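Local coordinates for esterase (Xanthomonas oryzae pv. oryzae, PDB 3H2G), which hydrolyses ester bonds as a secreted-lipase-like alpha/beta-hydrolase that degrades rice cell walls and serves the bacterium in virulence, at residues L199-I205 against T326-C331; L319-P324 against S350-S356; L82-T88 against L172-G178; L139-A145 against H180-T185. The contacts are given in a common frame with arbitrary orientation. Residue numbers count along the deposited sequence, not the author numbering.

Interaction 1: residues L199-I205 against T326-C331; sequences LVASAPI and TPTLLC
Three backbone hydrogen bonds pair these two neighbouring parallel strands of the alpha/beta-hydrolase sheet. S202 N donates to P327 O (3.1 Å), L329 N to S202 O (2.9 Å) and C331 N to P204 O (3.1 Å). The strand axes lie 4.8 Å apart and 13° from parallel. In register, S202 stands beside T328, A203 beside L329 and I205 beside C331. P204 has no amide proton to give, so here the ladder runs on its carbonyl. A CA-H...O contact joins A203 CA to L329 O at 3.2 Å. The m rotamer of T328 brings OG1 back to T326 O at 2.6 Å. Q186 on helix 177-192 binds the hydroxyls of both S202 and T328. T326, just before strand 328-332, points toward strand 198-205, and its CG2 lies 3.4 Å from A201 N. Its OG1 binds E190 and takes a 2.5 Å bond from a water. The C331-C384 disulfide ties strand 328-332 to helix 376-396. Among the side chains, P204 CD packs on L330 CD2 at 3.7 Å.

Interaction 2: residues L319-P324 against S350-S356; sequences LLEWAP and SFQQRGS
P324 sits squarely on the face of the F351 ring. Its CG lies 3.5 Å from the ring centroid and only 4° off the normal, a CH-pi contact. The same phenyl turns its edge to W322. This pair is edge-to-face: the centroids of the F351 ring and the W322 five-membered ring are 5.0 Å apart, with planes at 72°. F351 is m at chi1. W322 is p, which brings its indole back so that NE1 donates to L319 O at 3.0 Å. Segment 319-324 is an irregular loop. E321 is the centre of an inverse gamma turn closed by W322 N to L320 O at 3.0 Å. Residues 350-353 are the last turn of helix 342-353, and R354-S356 lead out of it. A Schellman motif ends the helix, with S356 N bonded to F351 O and G355 N to Q352 O, both at 3.0 Å, and G355 at positive phi. The contact thus joins the loop leading into strand 328-332 to the turn leading into strand 359-363, the next strand of the alpha/beta-hydrolase sheet. V359 of that strand also touches P324 and F351. R354 lies along the loop, its CD 3.3 Å from W322 N and a guanidinium face over E321 C. E321 OE2 and R354 NH2 stay 4.3 Å apart, beyond a salt bridge. S356 OG donates to P324 O at 2.7 Å.

Interaction 3: residues L82-T88 against L172-G178; sequences LGWGHPT and LSGYSQG
Strands 82-85 and 172-175 run parallel, 4.5 Å apart at closest and crossing at -21°. G83 pairs with L172, W84 with S173 and G85 with G174. S173 N bonds G83 O (3.0 Å), G85 N bonds S173 O (3.0 Å) and Y175 N bonds G85 O (3.2 Å). After Y175 the chain turns sharply through S176, with phi/psi 65/-118, into helix 177-192. This strained turn fits the nucleophile elbow of alpha/beta-hydrolases. The backbones are tight here: G178 CA is 3.2 Å from G85 O, and a CB on G85, G174 or G178 would clash. W84, t at chi1, lays its six-membered ring over G174 CA, 3.7 Å from the centroid. P87 CB packs on Y175 CD2 at 3.6 Å. One water accepts from T88 N at 2.8 Å and is hydrogen-bonded to S176 OG at 2.7 Å. S176 OG also bonds H377 NE2. With H377 and D336 in charge-relay geometry, S176 is probably the nucleophile, fixed beside the loop that follows strand 79-85.

Interaction 4: residues L139-A145 against H180-T185; sequences LHSASEA and HTAMAT
H180 carries L139 over one face of its imidazole, with L139 CD2 4.1 Å from H180 CG. The H180 rotamer is t, and CA-to-CB points to the other segment. Its NE2 gives a weak hydrogen bond to S141 OG at 3.1 Å. L139, at phi/psi 60/28, precedes the N-cap residue H140 of helix 141-162, and H140 ND1 and S143 OG share a 2.8 Å hydrogen bond. Helix 177-192 follows the presumed nucleophile elbow. Segments 141-145 and 180-185 of these helices cross at -85°, their axes 8.1 Å apart at closest. Small residues permit the close approach. S141 CB lies 3.8 Å from A184 CB, and the CA atoms of A145 and T185 are 4.2 Å apart. A145 CB reaches A184 O at 3.7 Å. T185 OG1 turns back to T181 O at 2.8 Å and sits 3.4 Å from A145 CA. E144, m at chi1, extends towards T181, with CD 3.3 Å from T181 OG1. That hydroxyl bonds Y125. The crossing therefore rests mainly on close van der Waals packing, with polar groups buried but few direct bonds across it.

Interactions 1 and 3 lie on one sheet, their centres 12 Å apart. Strands 169-175 and 198-205 are neighbours there, so the ladders run on from 79-85 to 328-332. Interaction 4 packs on helix 177-192, which starts within interaction 3; their centres are 9 Å apart and their segments alternate along the chain. M183 of that helix touches L330 and W322, linking interaction 4 to interactions 1 and 2. Interaction 2 is 21 Å from interaction 3, centre to centre. Its loop runs almost directly into strand 328-332, and its segments alternate with those of interaction 1. Interactions 3 and 4 come earlier in the chain. Interaction 3, with the presumed nucleophile, lies near the chain's centre; interaction 2 lies farther out.

Interaction 1: residues L199-I205 against T326-C331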
loop_
_atom_site.group_PDB
_atom_site.type_symbol
_atom_site.label_atom_id
_atom_site.label_comp_id
_atom_site.label_asym_id
_atom_site.label_seq_id
_atom_site.Cartn_x
_atom_site.Cartn_y
_atom_site.Cartn_z
ATOM N N LEU A 199 -12.018 -14.569 2.987
ATOM C CA LEU A 199 -10.825 -14.300 2.197
ATOM C C LEU A 199 -10.433 -15.503 1.340
ATOM O O LEU A 199 -10.122 -16.574 1.865
ATOM C CB LEU A 199 -9.688 -13.917 3.147
ATOM C CG LEU A 199 -8.413 -13.280 2.599
ATOM C CD1 LEU A 199 -8.745 -12.013 1.815
ATOM C CD2 LEU A 199 -7.495 -12.953 3.770
ATOM N N VAL A 200 -10.440 -15.324 0.021
ATOM C CA VAL A 200 -10.102 -16.413 -0.891
ATOM C C VAL A 200 -8.836 -16.179 -1.711
ATOM O O VAL A 200 -8.360 -17.088 -2.389
ATOM C CB VAL A 200 -11.264 -16.703 -1.865
ATOM C CG1 VAL A 200 -12.494 -17.143 -1.088
ATOM C CG2 VAL A 200 -11.571 -15.467 -2.700
ATOM N N ALA A 201 -8.286 -14.970 -1.644
ATOM C CA ALA A 201 -7.080 -14.653 -2.396
ATOM C C ALA A 201 -6.424 -13.370 -1.906
ATOM O O ALA A 201 -7.103 -12.404 -1.559
ATOM C CB ALA A 201 -7.408 -14.521 -3.884
ATOM N N SER A 202 -5.097 -13.373 -1.888
ATOM C CA SER A 202 -4.325 -12.211 -1.469
ATOM C C SER A 202 -3.159 -12.086 -2.440
ATOM O O SER A 202 -2.457 -13.064 -2.693
ATOM C CB SER A 202 -3.792 -12.402 -0.048
ATOM O OG SER A 202 -3.031 -11.277 0.358
ATOM N N ALA A 203 -2.958 -10.892 -2.987
ATOM C CA ALA A 203 -1.867 -10.678 -3.933
ATOM C C ALA A 203 -1.087 -9.393 -3.666
ATOM O O ALA A 203 -1.237 -8.402 -4.388
ATOM C CB ALA A 203 -2.411 -10.674 -5.373
ATOM N N PRO A 204 -0.249 -9.387 -2.616
ATOM C CA PRO A 204 0.550 -8.198 -2.286
ATOM C C PRO A 204 1.534 -7.942 -3.424
ATOM O O PRO A 204 2.123 -8.884 -3.961
ATOM C CB PRO A 204 1.271 -8.604 -1.000
ATOM C CG PRO A 204 0.359 -9.635 -0.396
ATOM C CD PRO A 204 -0.075 -10.436 -1.596
ATOM N N ILE A 205 1.722 -6.676 -3.781
ATOM C CA ILE A 205 2.625 -6.316 -4.868
ATOM C C ILE A 205 3.794 -5.430 -4.426
ATOM O O ILE A 205 3.597 -4.364 -3.852
ATOM C CB ILE A 205 1.854 -5.574 -5.987
ATOM C CG1 ILE A 205 0.723 -6.459 -6.513
ATOM C CG2 ILE A 205 2.806 -5.182 -7.116
ATOM C CD1 ILE A 205 -0.263 -5.716 -7.412
ATOM N N THR A 326 -4.573 -18.227 3.449
ATOM C CA THR A 326 -5.217 -17.871 2.187
ATOM C C THR A 326 -4.296 -18.043 0.981
ATOM O O THR A 326 -3.101 -17.751 1.062
ATOM C CB THR A 326 -5.668 -16.391 2.210
ATOM O OG1 THR A 326 -6.548 -16.176 3.318
ATOM C CG2 THR A 326 -6.387 -16.021 0.913
ATOM N N PRO A 327 -4.833 -18.539 -0.150
ATOM C CA PRO A 327 -3.976 -18.695 -1.328
ATOM C C PRO A 327 -3.387 -17.308 -1.590
ATOM O O PRO A 327 -4.123 -16.331 -1.737
ATOM C CB PRO A 327 -4.957 -19.128 -2.407
ATOM C CG PRO A 327 -5.912 -19.992 -1.634
ATOM C CD PRO A 327 -6.150 -19.165 -0.372
ATOM N N THR A 328 -2.065 -17.225 -1.636
ATOM C CA THR A 328 -1.404 -15.940 -1.814
ATOM C C THR A 328 -0.382 -15.942 -2.938
ATOM O O THR A 328 0.306 -16.935 -3.165
ATOM C CB THR A 328 -0.698 -15.535 -0.501
ATOM O OG1 THR A 328 -1.636 -15.607 0.579
ATOM C CG2 THR A 328 -0.147 -14.117 -0.585
ATOM N N LEU A 329 -0.291 -14.818 -3.640
ATOM C CA LEU A 329 0.660 -14.670 -4.729
ATOM C C LEU A 329 1.395 -13.347 -4.580
ATOM O O LEU A 329 0.813 -12.276 -4.747
ATOM C CB LEU A 329 -0.052 -14.712 -6.086
ATOM C CG LEU A 329 0.856 -14.569 -7.316
ATOM C CD1 LEU A 329 1.959 -15.628 -7.275
ATOM C CD2 LEU A 329 0.024 -14.711 -8.583
ATOM N N LEU A 330 2.676 -13.425 -4.240
ATOM C CA LEU A 330 3.489 -12.228 -4.083
ATOM C C LEU A 330 4.069 -11.886 -5.447
ATOM O O LEU A 330 4.685 -12.729 -6.094
ATOM C CB LEU A 330 4.615 -12.486 -3.078
ATOM C CG LEU A 330 4.190 -13.003 -1.700
ATOM C CD1 LEU A 330 5.417 -13.159 -0.817
ATOM C CD2 LEU A 330 3.199 -12.040 -1.063
ATOM N N CYS A 331 3.859 -10.655 -5.894
ATOM C CA CYS A 331 4.364 -10.239 -7.194
ATOM C C CYS A 331 5.354 -9.098 -7.040
ATOM O O CYS A 331 5.238 -8.270 -6.135
ATOM C CB CYS A 331 3.203 -9.807 -8.093
ATOM S SG CYS A 331 3.614 -9.481 -9.843
HETATM O O HOH W 1 -8.262 -17.764 4.338
#

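Interaction 2: residues L319-P324 against S350-S356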
loop_
_atom_site.group_PDB
_atom_site.type_symbol
_atom_site.label_atom_id
_atom_site.label_comp_id
_atom_site.label_asym_id
_atom_site.label_seq_id
_atom_site.Cartn_x
_atom_site.Cartn_y
_atom_site.Cartn_z
ATOM N N LEU A 319 6.456 -8.545 8.506
ATOM C CA LEU A 319 5.293 -9.393 8.236
ATOM C C LEU A 319 5.782 -10.779 7.834
ATOM O O LEU A 319 5.316 -11.357 6.853
ATOM C CB LEU A 319 4.459 -8.780 7.109
ATOM C CG LEU A 319 3.747 -7.478 7.486
ATOM C CD1 LEU A 319 3.174 -6.800 6.246
ATOM C CD2 LEU A 319 2.644 -7.798 8.491
ATOM N N LEU A 320 6.707 -11.316 8.623
ATOM C CA LEU A 320 7.309 -12.609 8.325
ATOM C C LEU A 320 6.934 -13.783 9.227
ATOM O O LEU A 320 6.772 -14.909 8.750
ATOM C CB LEU A 320 8.837 -12.460 8.346
ATOM C CG LEU A 320 9.449 -11.328 7.518
ATOM C CD1 LEU A 320 10.941 -11.204 7.833
ATOM C CD2 LEU A 320 9.231 -11.602 6.032
ATOM N N GLU A 321 6.799 -13.522 10.522
ATOM C CA GLU A 321 6.516 -14.584 11.483
ATOM C C GLU A 321 5.072 -15.035 11.662
ATOM O O GLU A 321 4.462 -14.811 12.708
ATOM C CB GLU A 321 7.103 -14.204 12.842
ATOM C CG GLU A 321 8.590 -13.905 12.782
ATOM C CD GLU A 321 9.182 -13.614 14.147
ATOM O OE1 GLU A 321 8.639 -12.741 14.857
ATOM O OE2 GLU A 321 10.193 -14.255 14.502
ATOM N N TRP A 322 4.536 -15.682 10.635
ATOM C CA TRP A 322 3.182 -16.207 10.683
ATOM C C TRP A 322 2.987 -17.208 9.554
ATOM O O TRP A 322 3.855 -17.358 8.691
ATOM C CB TRP A 322 2.142 -15.082 10.603
ATOM C CG TRP A 322 2.193 -14.238 9.370
ATOM C CD1 TRP A 322 3.216 -13.423 8.967
ATOM C CD2 TRP A 322 1.156 -14.097 8.393
ATOM N NE1 TRP A 322 2.876 -12.782 7.796
ATOM C CE2 TRP A 322 1.618 -13.179 7.423
ATOM C CE3 TRP A 322 -0.120 -14.658 8.242
ATOM C CZ2 TRP A 322 0.848 -12.808 6.316
ATOM C CZ3 TRP A 322 -0.889 -14.287 7.136
ATOM C CH2 TRP A 322 -0.401 -13.371 6.189
ATOM N N ALA A 323 1.858 -17.906 9.576
ATOM C CA ALA A 323 1.564 -18.912 8.566
ATOM C C ALA A 323 0.300 -18.547 7.792
ATOM O O ALA A 323 -0.813 -18.758 8.274
ATOM C CB ALA A 323 1.401 -20.281 9.237
ATOM N N PRO A 324 0.460 -17.989 6.579
ATOM C CA PRO A 324 -0.679 -17.594 5.742
ATOM C C PRO A 324 -1.555 -18.792 5.383
ATOM O O PRO A 324 -1.048 -19.846 4.991
ATOM C CB PRO A 324 -0.009 -16.972 4.516
ATOM C CG PRO A 324 1.294 -16.448 5.066
ATOM C CD PRO A 324 1.731 -17.588 5.951
ATOM N N SER A 350 10.080 -17.897 5.198
ATOM C CA SER A 350 9.588 -17.829 6.572
ATOM C C SER A 350 8.230 -18.504 6.728
ATOM O O SER A 350 7.967 -19.157 7.741
ATOM C CB SER A 350 9.483 -16.370 7.029
ATOM O OG SER A 350 10.749 -15.731 6.983
ATOM N N PHE A 351 7.366 -18.341 5.731
ATOM C CA PHE A 351 6.038 -18.946 5.776
ATOM C C PHE A 351 6.132 -20.467 5.713
ATOM O O PHE A 351 5.460 -21.174 6.465
ATOM C CB PHE A 351 5.173 -18.447 4.614
ATOM C CG PHE A 351 4.946 -16.957 4.609
ATOM C CD1 PHE A 351 4.961 -16.229 5.797
ATOM C CD2 PHE A 351 4.681 -16.291 3.418
ATOM C CE1 PHE A 351 4.714 -14.853 5.795
ATOM C CE2 PHE A 351 4.432 -14.917 3.403
ATOM C CZ PHE A 351 4.448 -14.198 4.597
ATOM N N GLN A 352 6.966 -20.967 4.807
ATOM C CA GLN A 352 7.135 -22.407 4.651
ATOM C C GLN A 352 7.698 -23.030 5.923
ATOM O O GLN A 352 7.298 -24.126 6.318
ATOM C CB GLN A 352 8.048 -22.700 3.454
ATOM C CG GLN A 352 7.532 -22.084 2.153
ATOM C CD GLN A 352 8.425 -22.367 0.957
ATOM O OE1 GLN A 352 9.648 -22.297 1.049
ATOM N NE2 GLN A 352 7.810 -22.670 -0.180
ATOM N N GLN A 353 8.617 -22.325 6.573
ATOM C CA GLN A 353 9.210 -22.822 7.807
ATOM C C GLN A 353 8.135 -22.934 8.881
ATOM O O GLN A 353 8.229 -23.769 9.784
ATOM C CB GLN A 353 10.319 -21.880 8.282
ATOM C CG GLN A 353 11.052 -22.353 9.530
ATOM C CD GLN A 353 11.767 -23.679 9.324
ATOM O OE1 GLN A 353 12.591 -23.819 8.422
ATOM N NE2 GLN A 353 11.455 -24.658 10.165
ATOM N N ARG A 354 7.109 -22.093 8.783
ATOM C CA ARG A 354 6.029 -22.114 9.758
ATOM C C ARG A 354 4.861 -23.007 9.351
ATOM O O ARG A 354 3.775 -22.927 9.925
ATOM C CB ARG A 354 5.553 -20.687 10.050
ATOM C CG ARG A 354 6.423 -19.974 11.083
ATOM C CD ARG A 354 6.097 -18.495 11.211
ATOM N NE ARG A 354 6.845 -17.871 12.302
ATOM C CZ ARG A 354 6.505 -17.944 13.585
ATOM N NH1 ARG A 354 5.418 -18.609 13.952
ATOM N NH2 ARG A 354 7.257 -17.358 14.508
ATOM N N GLY A 355 5.094 -23.858 8.354
ATOM C CA GLY A 355 4.068 -24.790 7.919
ATOM C C GLY A 355 3.102 -24.381 6.820
ATOM O O GLY A 355 2.162 -25.120 6.529
ATOM N N SER A 356 3.314 -23.223 6.203
ATOM C CA SER A 356 2.419 -22.777 5.140
ATOM C C SER A 356 3.000 -22.916 3.735
ATOM O O SER A 356 4.108 -22.458 3.464
ATOM C CB SER A 356 2.020 -21.316 5.354
ATOM O OG SER A 356 1.344 -20.824 4.210
#

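Interaction 3: residues L82-T88 against L172-G178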
loop_
_atom_site.group_PDB
_atom_site.type_symbol
_atom_site.label_atom_id
_atom_site.label_comp_id
_atom_site.label_asym_id
_atom_site.label_seq_id
_atom_site.Cartn_x
_atom_site.Cartn_y
_atom_site.Cartn_z
ATOM N N LEU A 82 -12.699 -6.694 -3.488
ATOM C CA LEU A 82 -11.246 -6.593 -3.391
ATOM C C LEU A 82 -10.797 -5.367 -2.599
ATOM O O LEU A 82 -11.066 -4.234 -2.994
ATOM C CB LEU A 82 -10.631 -6.536 -4.795
ATOM C CG LEU A 82 -9.114 -6.336 -4.880
ATOM C CD1 LEU A 82 -8.404 -7.535 -4.281
ATOM C CD2 LEU A 82 -8.705 -6.151 -6.339
ATOM N N GLY A 83 -10.124 -5.607 -1.474
ATOM C CA GLY A 83 -9.619 -4.517 -0.656
ATOM C C GLY A 83 -8.263 -4.147 -1.222
ATOM O O GLY A 83 -7.441 -5.027 -1.489
ATOM N N TRP A 84 -8.022 -2.852 -1.397
ATOM C CA TRP A 84 -6.776 -2.376 -1.985
ATOM C C TRP A 84 -5.947 -1.440 -1.111
ATOM O O TRP A 84 -6.483 -0.554 -0.442
ATOM C CB TRP A 84 -7.093 -1.671 -3.315
ATOM C CG TRP A 84 -5.917 -0.994 -3.954
ATOM C CD1 TRP A 84 -5.569 0.330 -3.858
ATOM C CD2 TRP A 84 -4.919 -1.611 -4.773
ATOM N NE1 TRP A 84 -4.416 0.568 -4.569
ATOM C CE2 TRP A 84 -3.996 -0.606 -5.138
ATOM C CE3 TRP A 84 -4.715 -2.920 -5.233
ATOM C CZ2 TRP A 84 -2.882 -0.870 -5.945
ATOM C CZ3 TRP A 84 -3.608 -3.182 -6.035
ATOM C CH2 TRP A 84 -2.706 -2.159 -6.383
ATOM N N GLY A 85 -4.633 -1.642 -1.137
ATOM C CA GLY A 85 -3.726 -0.793 -0.385
ATOM C C GLY A 85 -2.941 0.091 -1.348
ATOM O O GLY A 85 -2.242 -0.415 -2.226
ATOM N N HIS A 86 -3.050 1.409 -1.198
ATOM C CA HIS A 86 -2.335 2.323 -2.089
ATOM C C HIS A 86 -0.878 2.514 -1.665
ATOM O O HIS A 86 -0.511 2.229 -0.526
ATOM C CB HIS A 86 -3.056 3.683 -2.165
ATOM C CG HIS A 86 -2.885 4.549 -0.954
ATOM N ND1 HIS A 86 -3.938 4.915 -0.143
ATOM C CD2 HIS A 86 -1.795 5.185 -0.461
ATOM C CE1 HIS A 86 -3.505 5.741 0.793
ATOM N NE2 HIS A 86 -2.209 5.922 0.623
ATOM N N PRO A 87 -0.025 2.997 -2.586
ATOM C CA PRO A 87 1.397 3.225 -2.306
ATOM C C PRO A 87 1.675 4.465 -1.454
ATOM O O PRO A 87 0.762 5.203 -1.090
ATOM C CB PRO A 87 2.005 3.332 -3.703
ATOM C CG PRO A 87 0.905 3.996 -4.483
ATOM C CD PRO A 87 -0.322 3.224 -4.013
ATOM N N THR A 88 2.947 4.689 -1.142
ATOM C CA THR A 88 3.349 5.823 -0.315
ATOM C C THR A 88 2.751 7.139 -0.792
ATOM O O THR A 88 2.845 7.491 -1.971
ATOM C CB THR A 88 4.886 5.974 -0.279
ATOM O OG1 THR A 88 5.476 4.719 0.076
ATOM C CG2 THR A 88 5.295 7.022 0.760
ATOM N N LEU A 172 -7.650 -9.490 -1.453
ATOM C CA LEU A 172 -6.807 -8.372 -1.066
ATOM C C LEU A 172 -5.631 -8.210 -2.013
ATOM O O LEU A 172 -5.115 -9.186 -2.554
ATOM C CB LEU A 172 -6.249 -8.588 0.346
ATOM C CG LEU A 172 -7.222 -8.611 1.523
ATOM C CD1 LEU A 172 -6.501 -9.102 2.774
ATOM C CD2 LEU A 172 -7.793 -7.213 1.734
ATOM N N SER A 173 -5.215 -6.965 -2.205
ATOM C CA SER A 173 -4.056 -6.660 -3.030
ATOM C C SER A 173 -3.612 -5.244 -2.678
ATOM O O SER A 173 -4.307 -4.532 -1.953
ATOM C CB SER A 173 -4.386 -6.765 -4.520
ATOM O OG SER A 173 -3.194 -6.707 -5.292
ATOM N N GLY A 174 -2.450 -4.851 -3.178
ATOM C CA GLY A 174 -1.924 -3.528 -2.900
ATOM C C GLY A 174 -0.537 -3.435 -3.498
ATOM O O GLY A 174 0.121 -4.456 -3.708
ATOM N N TYR A 175 -0.089 -2.212 -3.762
ATOM C CA TYR A 175 1.213 -1.976 -4.373
ATOM C C TYR A 175 2.131 -1.113 -3.508
ATOM O O TYR A 175 1.700 -0.096 -2.961
ATOM C CB TYR A 175 1.002 -1.317 -5.746
ATOM C CG TYR A 175 2.161 -0.478 -6.240
ATOM C CD1 TYR A 175 3.369 -1.068 -6.619
ATOM C CD2 TYR A 175 2.059 0.911 -6.300
ATOM C CE1 TYR A 175 4.448 -0.292 -7.042
ATOM C CE2 TYR A 175 3.133 1.694 -6.718
ATOM C CZ TYR A 175 4.324 1.086 -7.085
ATOM O OH TYR A 175 5.391 1.858 -7.482
ATOM N N SER A 176 3.390 -1.542 -3.391
ATOM C CA SER A 176 4.425 -0.839 -2.625
ATOM C C SER A 176 4.086 -0.819 -1.132
ATOM O O SER A 176 4.006 -1.876 -0.503
ATOM C CB SER A 176 4.588 0.588 -3.163
ATOM O OG SER A 176 5.837 1.140 -2.772
ATOM N N GLN A 177 3.909 0.363 -0.544
ATOM C CA GLN A 177 3.530 0.399 0.867
ATOM C C GLN A 177 2.232 -0.396 0.941
ATOM O O GLN A 177 1.955 -1.070 1.933
ATOM C CB GLN A 177 3.245 1.823 1.360
ATOM C CG GLN A 177 2.675 1.824 2.788
ATOM C CD GLN A 177 2.059 3.146 3.223
ATOM O OE1 GLN A 177 1.504 3.249 4.324
ATOM N NE2 GLN A 177 2.148 4.156 2.374
ATOM N N GLY A 178 1.447 -0.304 -0.133
ATOM C CA GLY A 178 0.175 -1.004 -0.207
ATOM C C GLY A 178 0.316 -2.511 -0.167
ATOM O O GLY A 178 -0.629 -3.214 0.197
HETATM O O HOH W 2 5.305 3.776 -2.376
#

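Interaction 4: residues L139-A145 against H180-T185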
loop_
_atom_site.group_PDB
_atom_site.type_symbol
_atom_site.label_atom_id
_atom_site.label_comp_id
_atom_site.label_asym_id
_atom_site.label_seq_id
_atom_site.Cartn_x
_atom_site.Cartn_y
_atom_site.Cartn_z
ATOM N N LEU A 139 3.810 2.633 7.108
ATOM C CA LEU A 139 4.328 1.280 7.313
ATOM C C LEU A 139 4.011 0.661 8.675
ATOM O O LEU A 139 4.755 -0.194 9.170
ATOM C CB LEU A 139 5.842 1.264 7.063
ATOM C CG LEU A 139 6.226 1.625 5.620
ATOM C CD1 LEU A 139 7.738 1.797 5.501
ATOM C CD2 LEU A 139 5.729 0.537 4.678
ATOM N N HIS A 140 2.899 1.090 9.269
ATOM C CA HIS A 140 2.455 0.569 10.558
ATOM C C HIS A 140 1.391 -0.493 10.278
ATOM O O HIS A 140 0.237 -0.175 9.997
ATOM C CB HIS A 140 1.860 1.697 11.409
ATOM C CG HIS A 140 1.422 1.260 12.770
ATOM N ND1 HIS A 140 0.133 1.433 13.227
ATOM C CD2 HIS A 140 2.101 0.663 13.779
ATOM C CE1 HIS A 140 0.038 0.962 14.458
ATOM N NE2 HIS A 140 1.218 0.489 14.816
ATOM N N SER A 141 1.797 -1.757 10.352
ATOM C CA SER A 141 0.913 -2.883 10.074
ATOM C C SER A 141 -0.475 -2.822 10.703
ATOM O O SER A 141 -1.483 -3.009 10.016
ATOM C CB SER A 141 1.597 -4.190 10.489
ATOM O OG SER A 141 2.856 -4.327 9.852
ATOM N N ALA A 142 -0.535 -2.559 12.004
ATOM C CA ALA A 142 -1.814 -2.520 12.707
ATOM C C ALA A 142 -2.834 -1.518 12.174
ATOM O O ALA A 142 -3.990 -1.879 11.952
ATOM C CB ALA A 142 -1.582 -2.276 14.196
ATOM N N SER A 143 -2.423 -0.268 11.973
ATOM C CA SER A 143 -3.353 0.749 11.486
ATOM C C SER A 143 -3.586 0.675 9.978
ATOM O O SER A 143 -4.605 1.155 9.481
ATOM C CB SER A 143 -2.890 2.156 11.897
ATOM O OG SER A 143 -1.621 2.471 11.363
ATOM N N GLU A 144 -2.649 0.084 9.244
ATOM C CA GLU A 144 -2.845 -0.078 7.808
ATOM C C GLU A 144 -3.964 -1.106 7.664
ATOM O O GLU A 144 -4.856 -0.976 6.820
ATOM C CB GLU A 144 -1.572 -0.601 7.136
ATOM C CG GLU A 144 -0.523 0.467 6.861
ATOM C CD GLU A 144 0.759 -0.122 6.318
ATOM O OE1 GLU A 144 1.630 0.646 5.867
ATOM O OE2 GLU A 144 0.894 -1.360 6.351
ATOM N N ALA A 145 -3.918 -2.126 8.518
ATOM C CA ALA A 145 -4.926 -3.176 8.499
ATOM C C ALA A 145 -6.275 -2.681 9.018
ATOM O O ALA A 145 -7.310 -2.920 8.390
ATOM C CB ALA A 145 -4.453 -4.375 9.326
ATOM N N HIS A 180 2.505 -3.957 1.694
ATOM C CA HIS A 180 2.721 -4.161 3.121
ATOM C C HIS A 180 1.324 -4.115 3.755
ATOM O O HIS A 180 0.981 -4.941 4.599
ATOM C CB HIS A 180 3.612 -3.033 3.664
ATOM C CG HIS A 180 3.888 -3.115 5.136
ATOM N ND1 HIS A 180 4.945 -3.827 5.662
ATOM C CD2 HIS A 180 3.249 -2.558 6.191
ATOM C CE1 HIS A 180 4.944 -3.705 6.978
ATOM N NE2 HIS A 180 3.925 -2.941 7.324
ATOM N N THR A 181 0.515 -3.153 3.320
ATOM C CA THR A 181 -0.851 -3.000 3.815
ATOM C C THR A 181 -1.692 -4.245 3.527
ATOM O O THR A 181 -2.388 -4.762 4.409
ATOM C CB THR A 181 -1.548 -1.792 3.151
ATOM O OG1 THR A 181 -0.894 -0.583 3.550
ATOM C CG2 THR A 181 -3.021 -1.731 3.545
ATOM N N ALA A 182 -1.633 -4.715 2.285
ATOM C CA ALA A 182 -2.400 -5.889 1.884
ATOM C C ALA A 182 -2.059 -7.098 2.747
ATOM O O ALA A 182 -2.952 -7.786 3.251
ATOM C CB ALA A 182 -2.140 -6.208 0.411
ATOM N N MET A 183 -0.768 -7.353 2.924
ATOM C CA MET A 183 -0.333 -8.496 3.722
ATOM C C MET A 183 -0.687 -8.338 5.198
ATOM O O MET A 183 -1.083 -9.307 5.855
ATOM C CB MET A 183 1.177 -8.716 3.574
ATOM C CG MET A 183 1.666 -9.978 4.288
ATOM S SD MET A 183 3.410 -10.360 4.010
ATOM C CE MET A 183 3.340 -11.084 2.370
ATOM N N ALA A 184 -0.543 -7.124 5.722
ATOM C CA ALA A 184 -0.862 -6.869 7.126
ATOM C C ALA A 184 -2.354 -7.079 7.359
ATOM O O ALA A 184 -2.772 -7.584 8.407
ATOM C CB ALA A 184 -0.464 -5.442 7.509
ATOM N N THR A 185 -3.155 -6.680 6.376
ATOM C CA THR A 185 -4.604 -6.834 6.461
ATOM C C THR A 185 -4.954 -8.322 6.384
ATOM O O THR A 185 -5.840 -8.806 7.093
ATOM C CB THR A 185 -5.308 -6.075 5.310
ATOM O OG1 THR A 185 -4.989 -4.677 5.394
ATOM C CG2 THR A 185 -6.817 -6.254 5.393
#